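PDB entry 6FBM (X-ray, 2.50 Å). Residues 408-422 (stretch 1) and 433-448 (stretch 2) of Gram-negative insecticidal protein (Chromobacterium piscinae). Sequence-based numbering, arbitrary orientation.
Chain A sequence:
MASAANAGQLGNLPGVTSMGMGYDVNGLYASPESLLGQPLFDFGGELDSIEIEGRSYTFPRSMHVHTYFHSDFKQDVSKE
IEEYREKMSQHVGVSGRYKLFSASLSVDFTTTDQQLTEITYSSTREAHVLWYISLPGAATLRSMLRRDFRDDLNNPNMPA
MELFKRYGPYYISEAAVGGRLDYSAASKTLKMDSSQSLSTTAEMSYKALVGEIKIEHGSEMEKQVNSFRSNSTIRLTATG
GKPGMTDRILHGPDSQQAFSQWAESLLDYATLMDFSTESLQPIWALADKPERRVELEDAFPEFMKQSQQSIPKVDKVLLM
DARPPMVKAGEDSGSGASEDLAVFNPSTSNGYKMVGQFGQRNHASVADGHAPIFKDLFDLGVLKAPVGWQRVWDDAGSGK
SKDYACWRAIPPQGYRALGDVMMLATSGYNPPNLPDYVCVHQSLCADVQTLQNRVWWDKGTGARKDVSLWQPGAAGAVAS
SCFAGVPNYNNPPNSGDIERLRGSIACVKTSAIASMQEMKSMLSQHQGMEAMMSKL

Stretch 1 408-422: RAIPPQGYRALGDVM
Stretch 2 (433-448) NLPDYVCVHQSLCADV

Two segments of one chain pair as a short antiparallel bridge flanked by loops, burying 781 Å² in total. Stretch 1 enters as a strand, 408-410. Arg 408 points away from stretch 2; Arg 408 NH2 lies 2.7 Å from Asp 420 OD2, a salt bridge that ties stretch 1 to itself. Ala 409 points toward stretch 2, and Ala 409 CB, small enough to fit, sits 3.3 Å from Tyr 437 CE1. Cys 439 (m) is buried and points toward stretch 1; Cys 439 SG lies 3.7 Å from Pro 411 CB and 4.1 Å from Ala 409 CB, a compact apolar contact among small side chains.

A type II turn runs from Pro 412 to Tyr 415, closed by Tyr 415 N to Pro 412 O at 3.0 Å. Gly 414 has phi/psi 93/-7, where a CB would jam against the preceding carbonyl. Gly 414 O accepts from Gln 442 N at 2.9 Å.

Tyr 415 pairs with His 441, a non-hydrogen-bonded pair with CA atoms 4.1 Å apart. Tyr 415 is m; His 441 is t. The His 441 edge meets the Tyr 415 face, planes at 82°. His 441 ND1 donates to Ser 443 OG at 2.7 Å, which anchors the imidazole.

Arg 416 pairs with Val 440. Arg 416 N donates to Val 440 O at 2.8 Å, and Val 440 N to Arg 416 O at 2.9 Å. The Arg 416 side chain (chi1 to chi3 m, m, t) lays one guanidinium face against Gln 442 CB. Arg 416 NH1 donates to Tyr 415 O at 2.9 Å, within stretch 1. A water accepts weakly from Arg 416 NE and donates to Asp 447 OD1.

Leu 418 (m, t) brings CD1 to 3.8 Å from Val 440 CG2. A second water accepts from Leu 418 N and donates to Val 438 O. Gly 419 O accepts from Tyr 437 OH at 2.6 Å; Tyr 437 is t, chi2 -83°. Val 421 (t) ends the contact, CG2 3.8 Å from Leu 434 CD1.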

ATOM      1  N   ARG A 408     -52.501  53.355  12.837  1.00 14.88           N
ATOM      2  CA  ARG A 408     -52.021  52.556  11.710  1.00 16.44           C
ATOM      3  C   ARG A 408     -50.843  51.772  12.129  1.00 17.56           C
ATOM      4  O   ARG A 408     -49.936  52.309  12.798  1.00 17.64           O
ATOM      5  CB  ARG A 408     -51.419  53.407  10.623  1.00 17.54           C
ATOM      6  CG  ARG A 408     -52.369  53.816   9.568  1.00 18.29           C
ATOM      7  CD  ARG A 408     -51.966  53.385   8.188  1.00 18.42           C
ATOM      8  NE  ARG A 408     -52.245  54.510   7.312  1.00 19.87           N
ATOM      9  CZ  ARG A 408     -53.452  54.950   6.948  1.00 19.31           C
ATOM     10  NH1 ARG A 408     -53.498  56.001   6.153  1.00 21.21           N
ATOM     11  NH2 ARG A 408     -54.595  54.357   7.311  1.00 18.13           N
ATOM     12  N   ALA A 409     -50.789  50.535  11.667  1.00 16.58           N
ATOM     13  CA  ALA A 409     -49.575  49.784  11.804  1.00 16.56           C
ATOM     14  C   ALA A 409     -48.535  50.420  10.884  1.00 16.23           C
ATOM     15  O   ALA A 409     -48.820  50.755   9.733  1.00 18.14           O
ATOM     16  CB  ALA A 409     -49.812  48.330  11.442  1.00 17.03           C
ATOM     17  N   ILE A 410     -47.354  50.649  11.427  1.00 15.24           N
ATOM     18  CA  ILE A 410     -46.198  50.980  10.631  1.00 14.89           C
ATOM     19  C   ILE A 410     -45.590  49.634  10.236  1.00 14.26           C
ATOM     20  O   ILE A 410     -45.100  48.905  11.106  1.00 13.29           O
ATOM     21  CB  ILE A 410     -45.165  51.839  11.394  1.00 14.43           C
ATOM     22  CG1 ILE A 410     -45.797  53.113  11.934  1.00 13.97           C
ATOM     23  CG2 ILE A 410     -44.017  52.214  10.460  1.00 14.78           C
ATOM     24  CD1 ILE A 410     -44.960  53.811  12.988  1.00 14.41           C
ATOM     25  N   PRO A 411     -45.646  49.288   8.941  1.00 14.54           N
ATOM     26  CA  PRO A 411     -45.101  47.987   8.559  1.00 15.41           C
ATOM     27  C   PRO A 411     -43.586  48.005   8.466  1.00 17.43           C
ATOM     28  O   PRO A 411     -42.993  49.050   8.119  1.00 19.29           O
ATOM     29  CB  PRO A 411     -45.691  47.740   7.167  1.00 14.84           C
ATOM     30  CG  PRO A 411     -46.548  48.934   6.847  1.00 14.66           C
ATOM     31  CD  PRO A 411     -46.137  50.031   7.773  1.00 14.02           C
ATOM     32  N   PRO A 412     -42.937  46.852   8.740  1.00 19.28           N
ATOM     33  CA  PRO A 412     -41.498  46.759   8.403  1.00 19.14           C
ATOM     34  C   PRO A 412     -41.314  46.832   6.901  1.00 20.16           C
ATOM     35  O   PRO A 412     -42.269  46.616   6.149  1.00 17.67           O
ATOM     36  CB  PRO A 412     -41.093  45.393   8.916  1.00 18.36           C
ATOM     37  CG  PRO A 412     -42.373  44.604   8.938  1.00 18.98           C
ATOM     38  CD  PRO A 412     -43.483  45.562   9.212  1.00 18.53           C
ATOM     39  N   GLN A 413     -40.087  47.142   6.491  1.00 25.63           N
ATOM     40  CA  GLN A 413     -39.731  47.325   5.083  1.00 29.89           C
ATOM     41  C   GLN A 413     -40.211  46.136   4.233  1.00 27.62           C
ATOM     42  O   GLN A 413     -39.891  44.971   4.549  1.00 25.44           O
ATOM     43  CB  GLN A 413     -38.199  47.491   4.900  1.00 37.22           C
ATOM     44  CG  GLN A 413     -37.778  47.918   3.468  1.00 43.33           C
ATOM     45  CD  GLN A 413     -38.234  49.352   3.113  1.00 51.02           C
ATOM     46  OE1 GLN A 413     -38.610  50.135   4.011  1.00 53.58           O
ATOM     47  NE2 GLN A 413     -38.253  49.677   1.821  1.00 55.75           N
ATOM     48  N   GLY A 414     -40.992  46.457   3.193  1.00 23.86           N
ATOM     49  CA  GLY A 414     -41.527  45.465   2.269  1.00 22.28           C
ATOM     50  C   GLY A 414     -42.910  44.917   2.583  1.00 21.24           C
ATOM     51  O   GLY A 414     -43.457  44.184   1.771  1.00 20.93           O
ATOM     52  N   TYR A 415     -43.478  45.266   3.743  1.00 19.64           N
ATOM     53  CA  TYR A 415     -44.799  44.772   4.144  1.00 19.11           C
ATOM     54  C   TYR A 415     -45.872  45.880   4.135  1.00 18.57           C
ATOM     55  O   TYR A 415     -45.573  47.047   3.949  1.00 17.46           O
ATOM     56  CB  TYR A 415     -44.704  44.118   5.508  1.00 17.65           C
ATOM     57  CG  TYR A 415     -43.784  42.945   5.556  1.00 17.67           C
ATOM     58  CD1 TYR A 415     -42.398  43.116   5.512  1.00 17.30           C
ATOM     59  CD2 TYR A 415     -44.285  41.631   5.662  1.00 17.28           C
ATOM     60  CE1 TYR A 415     -41.543  42.025   5.553  1.00 17.11           C
ATOM     61  CE2 TYR A 415     -43.427  40.531   5.709  1.00 16.71           C
ATOM     62  CZ  TYR A 415     -42.069  40.735   5.651  1.00 16.85           C
ATOM     63  OH  TYR A 415     -41.249  39.662   5.707  1.00 15.65           O
ATOM     64  N   ARG A 416     -47.126  45.479   4.310  1.00 19.75           N
ATOM     65  CA  ARG A 416     -48.261  46.400   4.278  1.00 20.24           C
ATOM     66  C   ARG A 416     -49.265  46.022   5.340  1.00 20.36           C
ATOM     67  O   ARG A 416     -49.433  44.848   5.641  1.00 20.27           O
ATOM     68  CB  ARG A 416     -48.998  46.282   2.940  1.00 20.86           C
ATOM     69  CG  ARG A 416     -48.165  46.544   1.714  1.00 19.77           C
ATOM     70  CD  ARG A 416     -47.941  48.030   1.530  1.00 19.86           C
ATOM     71  NE  ARG A 416     -47.169  48.218   0.315  1.00 20.59           N
ATOM     72  CZ  ARG A 416     -45.852  48.088   0.197  1.00 20.17           C
ATOM     73  NH1 ARG A 416     -45.094  47.822   1.242  1.00 20.15           N
ATOM     74  NH2 ARG A 416     -45.305  48.238  -1.000  1.00 20.92           N
ATOM     75  N   ALA A 417     -49.952  47.021   5.883  1.00 19.84           N
ATOM     76  CA  ALA A 417     -51.058  46.780   6.806  1.00 18.28           C
ATOM     77  C   ALA A 417     -52.372  46.735   6.023  1.00 17.53           C
ATOM     78  O   ALA A 417     -52.524  47.397   5.003  1.00 16.76           O
ATOM     79  CB  ALA A 417     -51.096  47.855   7.871  1.00 18.08           C
ATOM     80  N   LEU A 418     -53.295  45.900   6.488  1.00 16.23           N
ATOM     81  CA  LEU A 418     -54.572  45.691   5.813  1.00 14.53           C
ATOM     82  C   LEU A 418     -55.739  46.436   6.456  1.00 13.42           C
ATOM     83  O   LEU A 418     -56.772  46.639   5.811  1.00 12.64           O
ATOM     84  CB  LEU A 418     -54.895  44.213   5.752  1.00 14.84           C
ATOM     85  CG  LEU A 418     -53.812  43.301   5.160  1.00 15.76           C
ATOM     86  CD1 LEU A 418     -54.392  41.910   4.904  1.00 15.56           C
ATOM     87  CD2 LEU A 418     -53.237  43.878   3.858  1.00 15.64           C
ATOM     88  N   GLY A 419     -55.565  46.878   7.705  1.00 12.04           N
ATOM     89  CA  GLY A 419     -56.586  47.641   8.384  1.00 11.32           C
ATOM     90  C   GLY A 419     -56.092  48.404   9.582  1.00 10.71           C
ATOM     91  O   GLY A 419     -55.166  47.973  10.254  1.00 10.47           O
ATOM     92  N   ASP A 420     -56.750  49.529   9.861  1.00 10.40           N
ATOM     93  CA  ASP A 420     -56.422  50.325  11.033  1.00 10.38           C
ATOM     94  C   ASP A 420     -57.129  49.802  12.262  1.00 10.01           C
ATOM     95  O   ASP A 420     -57.993  48.954  12.178  1.00  9.48           O
ATOM     96  CB  ASP A 420     -56.751  51.795  10.787  1.00 10.32           C
ATOM     97  CG  ASP A 420     -55.876  52.419   9.721  1.00 10.19           C
ATOM     98  OD1 ASP A 420     -54.754  51.941   9.489  1.00  9.87           O
ATOM     99  OD2 ASP A 420     -56.311  53.399   9.100  1.00 10.12           O
ATOM    100  N   VAL A 421     -56.725  50.347  13.394  1.00 10.23           N
ATOM    101  CA  VAL A 421     -57.229  49.979  14.700  1.00 10.41           C
ATOM    102  C   VAL A 421     -57.632  51.240  15.432  1.00 10.78           C
ATOM    103  O   VAL A 421     -56.827  52.168  15.573  1.00 11.39           O
ATOM    104  CB  VAL A 421     -56.124  49.291  15.507  1.00 10.19           C
ATOM    105  CG1 VAL A 421     -56.586  49.020  16.921  1.00  9.88           C
ATOM    106  CG2 VAL A 421     -55.683  48.010  14.803  1.00 10.28           C
ATOM    107  N   MET A 422     -58.872  51.283  15.887  1.00 11.28           N
ATOM    108  CA  MET A 422     -59.355  52.388  16.692  1.00 11.56           C
ATOM    109  C   MET A 422     -59.108  52.054  18.138  1.00 12.02           C
ATOM    110  O   MET A 422     -59.258  50.912  18.541  1.00 11.71           O
ATOM    111  CB  MET A 422     -60.852  52.595  16.502  1.00 11.30           C
ATOM    112  CG  MET A 422     -61.260  52.931  15.093  1.00 11.05           C
ATOM    113  SD  MET A 422     -60.528  54.414  14.434  1.00 10.23           S
ATOM    114  CE  MET A 422     -61.121  55.662  15.548  1.00 10.23           C
ATOM    115  N   ASN A 433     -52.395  47.353  21.550  1.00 22.54           N
ATOM    116  CA  ASN A 433     -51.599  46.306  22.154  1.00 22.33           C
ATOM    117  C   ASN A 433     -52.196  45.051  21.608  1.00 21.36           C
ATOM    118  O   ASN A 433     -53.149  44.526  22.140  1.00 21.70           O
ATOM    119  CB  ASN A 433     -51.718  46.364  23.669  1.00 23.37           C
ATOM    120  CG  ASN A 433     -51.049  45.203  24.344  1.00 25.21           C
ATOM    121  OD1 ASN A 433     -50.127  44.574  23.799  1.00 27.28           O
ATOM    122  ND2 ASN A 433     -51.527  44.892  25.523  1.00 27.02           N
ATOM    123  N   LEU A 434     -51.639  44.606  20.494  1.00 20.62           N
ATOM    124  CA  LEU A 434     -52.182  43.499  19.738  1.00 20.09           C
ATOM    125  C   LEU A 434     -50.997  42.637  19.364  1.00 19.50           C
ATOM    126  O   LEU A 434     -50.500  42.738  18.237  1.00 20.43           O
ATOM    127  CB  LEU A 434     -52.862  44.004  18.481  1.00 20.66           C
ATOM    128  CG  LEU A 434     -54.069  44.917  18.694  1.00 21.45           C
ATOM    129  CD1 LEU A 434     -54.479  45.540  17.356  1.00 21.92           C
ATOM    130  CD2 LEU A 434     -55.244  44.186  19.345  1.00 22.20           C
ATOM    131  N   PRO A 435     -50.560  41.749  20.282  1.00 18.61           N
ATOM    132  CA  PRO A 435     -49.377  40.929  19.995  1.00 17.97           C
ATOM    133  C   PRO A 435     -49.477  40.124  18.705  1.00 16.13           C
ATOM    134  O   PRO A 435     -48.463  39.858  18.100  1.00 16.36           O
ATOM    135  CB  PRO A 435     -49.271  39.975  21.219  1.00 18.03           C
ATOM    136  CG  PRO A 435     -50.151  40.566  22.269  1.00 18.66           C
ATOM    137  CD  PRO A 435     -51.221  41.334  21.539  1.00 18.77           C
ATOM    138  N   ASP A 436     -50.683  39.775  18.282  1.00 14.86           N
ATOM    139  CA  ASP A 436     -50.882  38.927  17.119  1.00 14.68           C
ATOM    140  C   ASP A 436     -51.309  39.706  15.882  1.00 13.58           C
ATOM    141  O   ASP A 436     -51.743  39.119  14.897  1.00 13.71           O
ATOM    142  CB  ASP A 436     -51.897  37.813  17.443  1.00 16.10           C
ATOM    143  CG  ASP A 436     -51.435  36.856  18.560  1.00 16.62           C
ATOM    144  OD1 ASP A 436     -50.187  36.742  18.806  1.00 18.38           O
ATOM    145  OD2 ASP A 436     -52.324  36.199  19.145  1.00 17.19           O
ATOM    146  N   TYR A 437     -51.160  41.032  15.896  1.00 12.97           N
ATOM    147  CA  TYR A 437     -51.307  41.830  14.677  1.00 11.96           C
ATOM    148  C   TYR A 437     -50.067  41.675  13.806  1.00 11.75           C
ATOM    149  O   TYR A 437     -48.932  41.749  14.295  1.00 10.34           O
ATOM    150  CB  TYR A 437     -51.522  43.312  14.985  1.00 11.87           C
ATOM    151  CG  TYR A 437     -51.942  44.145  13.788  1.00 11.67           C
ATOM    152  CD1 TYR A 437     -51.003  44.638  12.905  1.00 11.86           C
ATOM    153  CD2 TYR A 437     -53.283  44.442  13.558  1.00 12.00           C
ATOM    154  CE1 TYR A 437     -51.385  45.400  11.801  1.00 12.48           C
ATOM    155  CE2 TYR A 437     -53.671  45.216  12.470  1.00 12.38           C
ATOM    156  CZ  TYR A 437     -52.720  45.706  11.605  1.00 12.45           C
ATOM    157  OH  TYR A 437     -53.098  46.466  10.528  1.00 12.86           O
ATOM    158  N   VAL A 438     -50.307  41.496  12.504  1.00 11.88           N
ATOM    159  CA  VAL A 438     -49.235  41.410  11.544  1.00 12.29           C
ATOM    160  C   VAL A 438     -49.544  42.220  10.318  1.00 12.47           C
ATOM    161  O   VAL A 438     -50.712  42.497  10.002  1.00 13.05           O
ATOM    162  CB  VAL A 438     -48.944  39.945  11.116  1.00 12.47           C
ATOM    163  CG1 VAL A 438     -48.480  39.141  12.311  1.00 12.83           C
ATOM    164  CG2 VAL A 438     -50.167  39.298  10.465  1.00 12.57           C
ATOM    165  N   CYS A 439     -48.465  42.584   9.637  1.00 12.55           N
ATOM    166  CA  CYS A 439     -48.521  43.090   8.282  1.00 12.75           C
ATOM    167  C   CYS A 439     -48.226  41.945   7.346  1.00 13.42           C
ATOM    168  O   CYS A 439     -47.698  40.918   7.760  1.00 13.31           O
ATOM    169  CB  CYS A 439     -47.496  44.203   8.113  1.00 12.08           C
ATOM    170  SG  CYS A 439     -47.807  45.555   9.217  1.00 11.24           S
ATOM    171  N   VAL A 440     -48.552  42.154   6.081  1.00 14.46           N
ATOM    172  CA  VAL A 440     -48.486  41.133   5.066  1.00 15.79           C
ATOM    173  C   VAL A 440     -47.485  41.605   4.043  1.00 16.87           C
ATOM    174  O   VAL A 440     -47.433  42.797   3.752  1.00 17.97           O
ATOM    175  CB  VAL A 440     -49.876  40.938   4.424  1.00 16.79           C
ATOM    176  CG1 VAL A 440     -49.835  39.828   3.356  1.00 17.04           C
ATOM    177  CG2 VAL A 440     -50.885  40.572   5.510  1.00 17.08           C
ATOM    178  N   HIS A 441     -46.671  40.693   3.519  1.00 18.05           N
ATOM    179  CA  HIS A 441     -45.644  41.078   2.556  1.00 19.53           C
ATOM    180  C   HIS A 441     -46.292  41.595   1.266  1.00 20.87           C
ATOM    181  O   HIS A 441     -47.296  41.046   0.811  1.00 21.49           O
ATOM    182  CB  HIS A 441     -44.658  39.929   2.248  1.00 19.66           C
ATOM    183  CG  HIS A 441     -43.444  40.381   1.497  1.00 18.96           C
ATOM    184  ND1 HIS A 441     -43.285  40.164   0.147  1.00 19.33           N
ATOM    185  CD2 HIS A 441     -42.335  41.036   1.900  1.00 18.86           C
ATOM    186  CE1 HIS A 441     -42.138  40.687  -0.256  1.00 19.22           C
ATOM    187  NE2 HIS A 441     -41.550  41.239   0.785  1.00 19.27           N
ATOM    188  N   GLN A 442     -45.721  42.691   0.763  1.00 23.91           N
ATOM    189  CA  GLN A 442     -46.001  43.334  -0.534  1.00 26.61           C
ATOM    190  C   GLN A 442     -46.450  42.377  -1.649  1.00 26.43           C
ATOM    191  O   GLN A 442     -47.466  42.592  -2.306  1.00 27.00           O
ATOM    192  CB  GLN A 442     -44.706  44.077  -0.944  1.00 30.72           C
ATOM    193  CG  GLN A 442     -44.556  44.585  -2.380  1.00 35.00           C
ATOM    194  CD  GLN A 442     -43.389  45.576  -2.502  1.00 38.73           C
ATOM    195  OE1 GLN A 442     -42.405  45.503  -1.733  1.00 35.66           O
ATOM    196  NE2 GLN A 442     -43.502  46.527  -3.461  1.00 40.72           N
ATOM    197  N   SER A 443     -45.672  41.316  -1.836  1.00 24.10           N
ATOM    198  CA  SER A 443     -45.900  40.316  -2.857  1.00 23.94           C
ATOM    199  C   SER A 443     -47.306  39.700  -2.854  1.00 23.98           C
ATOM    200  O   SER A 443     -47.818  39.332  -3.916  1.00 26.20           O
ATOM    201  CB  SER A 443     -44.858  39.208  -2.713  1.00 24.69           C
ATOM    202  OG  SER A 443     -44.880  38.656  -1.400  1.00 24.25           O
ATOM    203  N   LEU A 444     -47.917  39.592  -1.673  1.00 23.17           N
ATOM    204  CA  LEU A 444     -49.262  39.032  -1.536  1.00 22.06           C
ATOM    205  C   LEU A 444     -50.364  40.075  -1.568  1.00 23.33           C
ATOM    206  O   LEU A 444     -51.550  39.729  -1.542  1.00 22.92           O
ATOM    207  CB  LEU A 444     -49.368  38.267  -0.218  1.00 21.12           C
ATOM    208  CG  LEU A 444     -48.239  37.303   0.117  1.00 19.57           C
ATOM    209  CD1 LEU A 444     -48.657  36.475   1.334  1.00 18.48           C
ATOM    210  CD2 LEU A 444     -47.935  36.405  -1.067  1.00 18.84           C
ATOM    211  N   CYS A 445     -49.998  41.352  -1.637  1.00 23.99           N
ATOM    212  CA  CYS A 445     -50.969  42.428  -1.535  1.00 24.21           C
ATOM    213  C   CYS A 445     -51.029  43.247  -2.803  1.00 24.47           C
ATOM    214  O   CYS A 445     -50.089  43.249  -3.612  1.00 24.87           O
ATOM    215  CB  CYS A 445     -50.607  43.351  -0.380  1.00 25.25           C
ATOM    216  SG  CYS A 445     -50.425  42.513   1.197  1.00 24.14           S
ATOM    217  N   ALA A 446     -52.162  43.934  -2.952  1.00 24.95           N
ATOM    218  CA  ALA A 446     -52.398  44.923  -4.003  1.00 25.01           C
ATOM    219  C   ALA A 446     -52.625  46.277  -3.341  1.00 24.78           C
ATOM    220  O   ALA A 446     -53.366  46.362  -2.358  1.00 25.30           O
ATOM    221  CB  ALA A 446     -53.615  44.534  -4.819  1.00 24.04           C
ATOM    222  N   ASP A 447     -52.008  47.325  -3.889  1.00 24.06           N
ATOM    223  CA  ASP A 447     -52.250  48.702  -3.428  1.00 25.05           C
ATOM    224  C   ASP A 447     -53.740  49.010  -3.418  1.00 25.35           C
ATOM    225  O   ASP A 447     -54.497  48.489  -4.250  1.00 24.58           O
ATOM    226  CB  ASP A 447     -51.554  49.721  -4.349  1.00 24.64           C
ATOM    227  CG  ASP A 447     -50.041  49.623  -4.306  1.00 24.92           C
ATOM    228  OD1 ASP A 447     -49.478  49.133  -3.291  1.00 24.38           O
ATOM    229  OD2 ASP A 447     -49.423  50.073  -5.292  1.00 24.36           O
ATOM    230  N   VAL A 448     -54.172  49.848  -2.475  1.00 25.87           N
ATOM    231  CA  VAL A 448     -55.600  50.183  -2.396  1.00 24.80           C
ATOM    232  C   VAL A 448     -55.991  50.971  -3.656  1.00 24.30           C
ATOM    233  O   VAL A 448     -55.268  51.855  -4.094  1.00 23.37           O
ATOM    234  CB  VAL A 448     -55.964  50.937  -1.108  1.00 24.01           C
ATOM    235  CG1 VAL A 448     -57.431  51.319  -1.101  1.00 23.72           C
ATOM    236  CG2 VAL A 448     -55.677  50.070   0.104  1.00 24.61           C
TER
HETATM  237  O   HOH W   1     -49.713  49.879  -0.648  1.00 17.06           O
HETATM  238  O   HOH W   2     -52.340  44.068   8.521  1.00  9.07           O